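Prolyl 4-hydroxylase (Phytophthora capsici LT1534, PDB 6IUQ) probably uses ferrous iron, 2-oxoglutarate and oxygen to hydroxylate proline residues at the 4-position. Local coordinates at residues A[164-175]-A[225-236]. Residues are numbered along the deposited sequence; the frame is centred on the assembly and turned at random.
Sequences NKRKVTCLLYLN and YVLTIWLDGAKV
In the double-stranded beta-helix core of the 2OG-Fe(II) oxygenases, strands 166-173 and 224-232 run antiparallel at the middle of the major sheet, between strands 204-209 and 139-146. They illustrate how a classic beta bulge is built into an antiparallel ladder. From L172 back to V168 the strands pair in regular antiparallel register, with L172 N and L227 O 2.8 Å apart in a nearly straight bond (178°). At the bulge both K167 N and V168 N donate to the single acceptor L231 O, at 2.8 and 3.1 Å; the first donor is tilted from the carbonyl plane, the second lies in it. Beyond it, G233 N donates a hydrogen bond to K165 O, while R166 N donates to N164 OD1, closing an Asx turn where the strand begins.

The face carrying T169, L171, Y173, V226, T228 and W230 looks toward the iron, which is bound by H156, D158 and H215; the W230 side chain comes within about 5 Å of the metal. Here R166, extended from CG to NE, lays its guanidinium flat on the W230 indole, the planes 10° apart and R166 CZ 3.6 Å from the centroid of the six-membered ring. T228 CG2 lies over the rim of the opposite ring face. R166 NH1 is also bonded to D158 O, and both W230 NE1 and T169 OG1 reach D158 OD2, a second shell that probably helps orient this iron ligand.

On the reverse face the side chains of V168, C170 and L172 meet those of L231, I229 and L227 CB to CB. At the far end N175 OD1 uses a lone pair to accept from Y225 N at 2.9 Å.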
# COMPACT_ATOMS: atom_id res chain seq x y z
N ASN A 164 1.35 -6.87 -13.44
CA ASN A 164 0.80 -6.79 -12.09
C ASN A 164 -0.71 -6.61 -12.07
O ASN A 164 -1.24 -5.82 -12.75
CB ASN A 164 1.50 -5.72 -11.29
CG ASN A 164 1.19 -5.79 -9.84
OD1 ASN A 164 0.07 -5.62 -9.44
ND2 ASN A 164 2.17 -6.07 -9.07
N LYS A 165 -1.39 -7.37 -11.24
CA LYS A 165 -2.82 -7.39 -11.15
C LYS A 165 -3.45 -6.69 -9.95
O LYS A 165 -4.64 -6.61 -9.87
CB LYS A 165 -3.27 -8.85 -11.14
CG LYS A 165 -2.85 -9.68 -12.32
CD LYS A 165 -3.31 -9.04 -13.60
CE LYS A 165 -4.68 -8.44 -13.42
NZ LYS A 165 -5.14 -7.74 -14.63
N ARG A 166 -2.64 -6.19 -9.05
CA ARG A 166 -3.12 -5.57 -7.82
C ARG A 166 -3.92 -4.30 -8.04
O ARG A 166 -3.53 -3.43 -8.82
CB ARG A 166 -1.96 -5.26 -6.91
CG ARG A 166 -1.25 -6.49 -6.42
CD ARG A 166 0.12 -6.06 -5.95
NE ARG A 166 0.88 -7.13 -5.32
CZ ARG A 166 2.14 -7.00 -4.91
NH1 ARG A 166 2.78 -5.83 -5.07
NH2 ARG A 166 2.74 -8.03 -4.33
N LYS A 167 -5.05 -4.22 -7.35
CA LYS A 167 -5.93 -3.06 -7.41
C LYS A 167 -6.02 -2.35 -6.05
O LYS A 167 -5.82 -1.15 -5.97
CB LYS A 167 -7.33 -3.48 -7.89
CG LYS A 167 -8.32 -2.32 -8.01
CD LYS A 167 -7.73 -1.26 -8.93
CE LYS A 167 -8.46 0.05 -8.84
NZ LYS A 167 -7.48 1.10 -8.48
N VAL A 168 -6.32 -3.08 -4.98
CA VAL A 168 -6.39 -2.51 -3.63
C VAL A 168 -5.33 -3.07 -2.70
O VAL A 168 -5.16 -4.28 -2.60
CB VAL A 168 -7.77 -2.77 -2.98
CG1 VAL A 168 -7.81 -2.18 -1.56
CG2 VAL A 168 -8.88 -2.20 -3.84
N THR A 169 -4.61 -2.18 -2.02
CA THR A 169 -3.67 -2.59 -1.00
C THR A 169 -4.29 -2.44 0.38
O THR A 169 -4.87 -1.40 0.69
CB THR A 169 -2.37 -1.77 -1.05
OG1 THR A 169 -1.73 -1.98 -2.33
CG2 THR A 169 -1.45 -2.17 0.10
N CYS A 170 -4.18 -3.48 1.20
CA CYS A 170 -4.74 -3.46 2.54
C CYS A 170 -3.67 -3.81 3.55
O CYS A 170 -3.16 -4.94 3.58
CB CYS A 170 -5.92 -4.42 2.65
SG CYS A 170 -6.50 -4.54 4.37
N LEU A 171 -3.33 -2.84 4.38
CA LEU A 171 -2.27 -3.00 5.37
C LEU A 171 -2.85 -3.06 6.78
O LEU A 171 -3.59 -2.18 7.19
CB LEU A 171 -1.26 -1.85 5.25
CG LEU A 171 -0.46 -1.77 3.93
CD1 LEU A 171 0.26 -0.46 3.81
CD2 LEU A 171 0.57 -2.87 3.89
N LEU A 172 -2.51 -4.12 7.51
CA LEU A 172 -2.84 -4.20 8.93
C LEU A 172 -1.59 -4.09 9.78
O LEU A 172 -0.69 -4.93 9.70
CB LEU A 172 -3.56 -5.51 9.26
CG LEU A 172 -3.79 -5.76 10.76
CD1 LEU A 172 -4.53 -4.64 11.47
CD2 LEU A 172 -4.52 -7.08 10.99
N TYR A 173 -1.54 -3.03 10.59
CA TYR A 173 -0.38 -2.76 11.43
C TYR A 173 -0.59 -3.33 12.84
O TYR A 173 -1.69 -3.33 13.38
CB TYR A 173 -0.09 -1.26 11.47
CG TYR A 173 0.41 -0.76 10.13
CD1 TYR A 173 1.61 -1.23 9.61
CD2 TYR A 173 -0.34 0.13 9.37
CE1 TYR A 173 2.07 -0.81 8.38
CE2 TYR A 173 0.11 0.56 8.13
CZ TYR A 173 1.32 0.08 7.65
OH TYR A 173 1.79 0.48 6.43
N LEU A 174 0.51 -3.82 13.42
CA LEU A 174 0.43 -4.64 14.61
C LEU A 174 1.58 -4.34 15.58
O LEU A 174 2.21 -5.26 16.09
CB LEU A 174 0.43 -6.11 14.22
CG LEU A 174 -0.80 -6.63 13.47
CD1 LEU A 174 -0.61 -8.03 12.94
CD2 LEU A 174 -2.01 -6.62 14.38
N ASN A 175 1.84 -3.06 15.82
CA ASN A 175 2.90 -2.65 16.73
C ASN A 175 2.31 -1.93 17.95
O ASN A 175 1.89 -0.77 17.85
CB ASN A 175 3.91 -1.77 15.99
CG ASN A 175 4.28 -2.34 14.62
OD1 ASN A 175 4.96 -3.39 14.52
ND2 ASN A 175 3.81 -1.69 13.56
N TYR A 225 5.97 -5.34 12.66
CA TYR A 225 5.18 -6.35 11.96
C TYR A 225 4.08 -5.69 11.17
O TYR A 225 3.45 -4.72 11.63
CB TYR A 225 4.56 -7.34 12.94
CG TYR A 225 5.47 -8.45 13.43
CD1 TYR A 225 5.63 -9.62 12.70
CD2 TYR A 225 6.14 -8.34 14.64
CE1 TYR A 225 6.44 -10.64 13.15
CE2 TYR A 225 6.95 -9.35 15.11
CZ TYR A 225 7.09 -10.50 14.36
OH TYR A 225 7.89 -11.53 14.82
N VAL A 226 3.83 -6.21 9.97
CA VAL A 226 2.72 -5.75 9.16
C VAL A 226 2.11 -6.92 8.38
O VAL A 226 2.81 -7.81 7.92
CB VAL A 226 3.14 -4.62 8.20
CG1 VAL A 226 4.31 -5.04 7.32
CG2 VAL A 226 1.95 -4.19 7.36
N LEU A 227 0.79 -6.93 8.28
CA LEU A 227 0.10 -7.93 7.48
C LEU A 227 -0.45 -7.24 6.25
O LEU A 227 -1.12 -6.23 6.37
CB LEU A 227 -1.00 -8.61 8.31
CG LEU A 227 -1.95 -9.65 7.72
CD1 LEU A 227 -2.40 -10.59 8.85
CD2 LEU A 227 -3.16 -9.00 7.05
N THR A 228 -0.14 -7.76 5.07
CA THR A 228 -0.61 -7.14 3.84
C THR A 228 -1.57 -8.04 3.07
O THR A 228 -1.28 -9.19 2.86
CB THR A 228 0.56 -6.78 2.91
OG1 THR A 228 1.52 -6.01 3.63
CG2 THR A 228 0.06 -5.98 1.70
N ILE A 229 -2.70 -7.49 2.67
CA ILE A 229 -3.61 -8.17 1.75
C ILE A 229 -3.73 -7.36 0.47
O ILE A 229 -3.97 -6.14 0.51
CB ILE A 229 -5.01 -8.36 2.37
CG1 ILE A 229 -4.93 -9.17 3.67
CG2 ILE A 229 -5.94 -9.04 1.40
CD1 ILE A 229 -6.25 -9.18 4.46
N TRP A 230 -3.52 -8.00 -0.66
CA TRP A 230 -3.71 -7.33 -1.94
C TRP A 230 -4.89 -7.94 -2.64
O TRP A 230 -5.00 -9.16 -2.73
CB TRP A 230 -2.48 -7.46 -2.82
CG TRP A 230 -1.41 -6.48 -2.51
CD1 TRP A 230 -1.43 -5.13 -2.75
CD2 TRP A 230 -0.13 -6.76 -1.95
NE1 TRP A 230 -0.26 -4.55 -2.34
CE2 TRP A 230 0.57 -5.53 -1.85
CE3 TRP A 230 0.50 -7.94 -1.51
CZ2 TRP A 230 1.86 -5.44 -1.33
CZ3 TRP A 230 1.80 -7.85 -0.98
CH2 TRP A 230 2.46 -6.60 -0.91
N LEU A 231 -5.77 -7.09 -3.15
CA LEU A 231 -6.91 -7.57 -3.93
C LEU A 231 -6.71 -7.23 -5.40
O LEU A 231 -6.50 -6.06 -5.76
CB LEU A 231 -8.20 -6.96 -3.37
CG LEU A 231 -8.42 -7.31 -1.89
CD1 LEU A 231 -9.77 -6.85 -1.41
CD2 LEU A 231 -8.22 -8.83 -1.62
N ASP A 232 -6.76 -8.24 -6.27
CA ASP A 232 -6.57 -7.98 -7.71
C ASP A 232 -7.82 -7.46 -8.41
O ASP A 232 -8.94 -7.75 -8.01
CB ASP A 232 -6.11 -9.24 -8.44
CG ASP A 232 -4.75 -9.73 -7.98
OD1 ASP A 232 -4.00 -8.97 -7.30
OD2 ASP A 232 -4.44 -10.89 -8.32
N GLY A 233 -7.62 -6.67 -9.47
CA GLY A 233 -8.73 -6.18 -10.27
C GLY A 233 -8.60 -6.69 -11.69
O GLY A 233 -7.50 -6.74 -12.25
N ALA A 234 -9.73 -7.05 -12.30
CA ALA A 234 -9.72 -7.59 -13.65
C ALA A 234 -9.36 -6.54 -14.72
O ALA A 234 -8.92 -6.90 -15.81
CB ALA A 234 -11.09 -8.21 -13.97
N LYS A 235 -9.54 -5.26 -14.41
CA LYS A 235 -9.41 -4.20 -15.42
C LYS A 235 -8.21 -3.31 -15.20
O LYS A 235 -8.11 -2.23 -15.79
CB LYS A 235 -10.66 -3.32 -15.43
CG LYS A 235 -11.91 -4.03 -15.89
CD LYS A 235 -13.03 -3.03 -16.13
CE LYS A 235 -13.27 -2.18 -14.89
NZ LYS A 235 -14.41 -1.22 -15.05
N VAL A 236 -7.29 -3.75 -14.36
CA VAL A 236 -6.14 -2.93 -14.03
C VAL A 236 -5.13 -2.93 -15.20
O VAL A 236 -5.07 -3.88 -15.98
CB VAL A 236 -5.49 -3.41 -12.71
CG1 VAL A 236 -4.53 -4.57 -12.95
CG2 VAL A 236 -4.77 -2.28 -12.05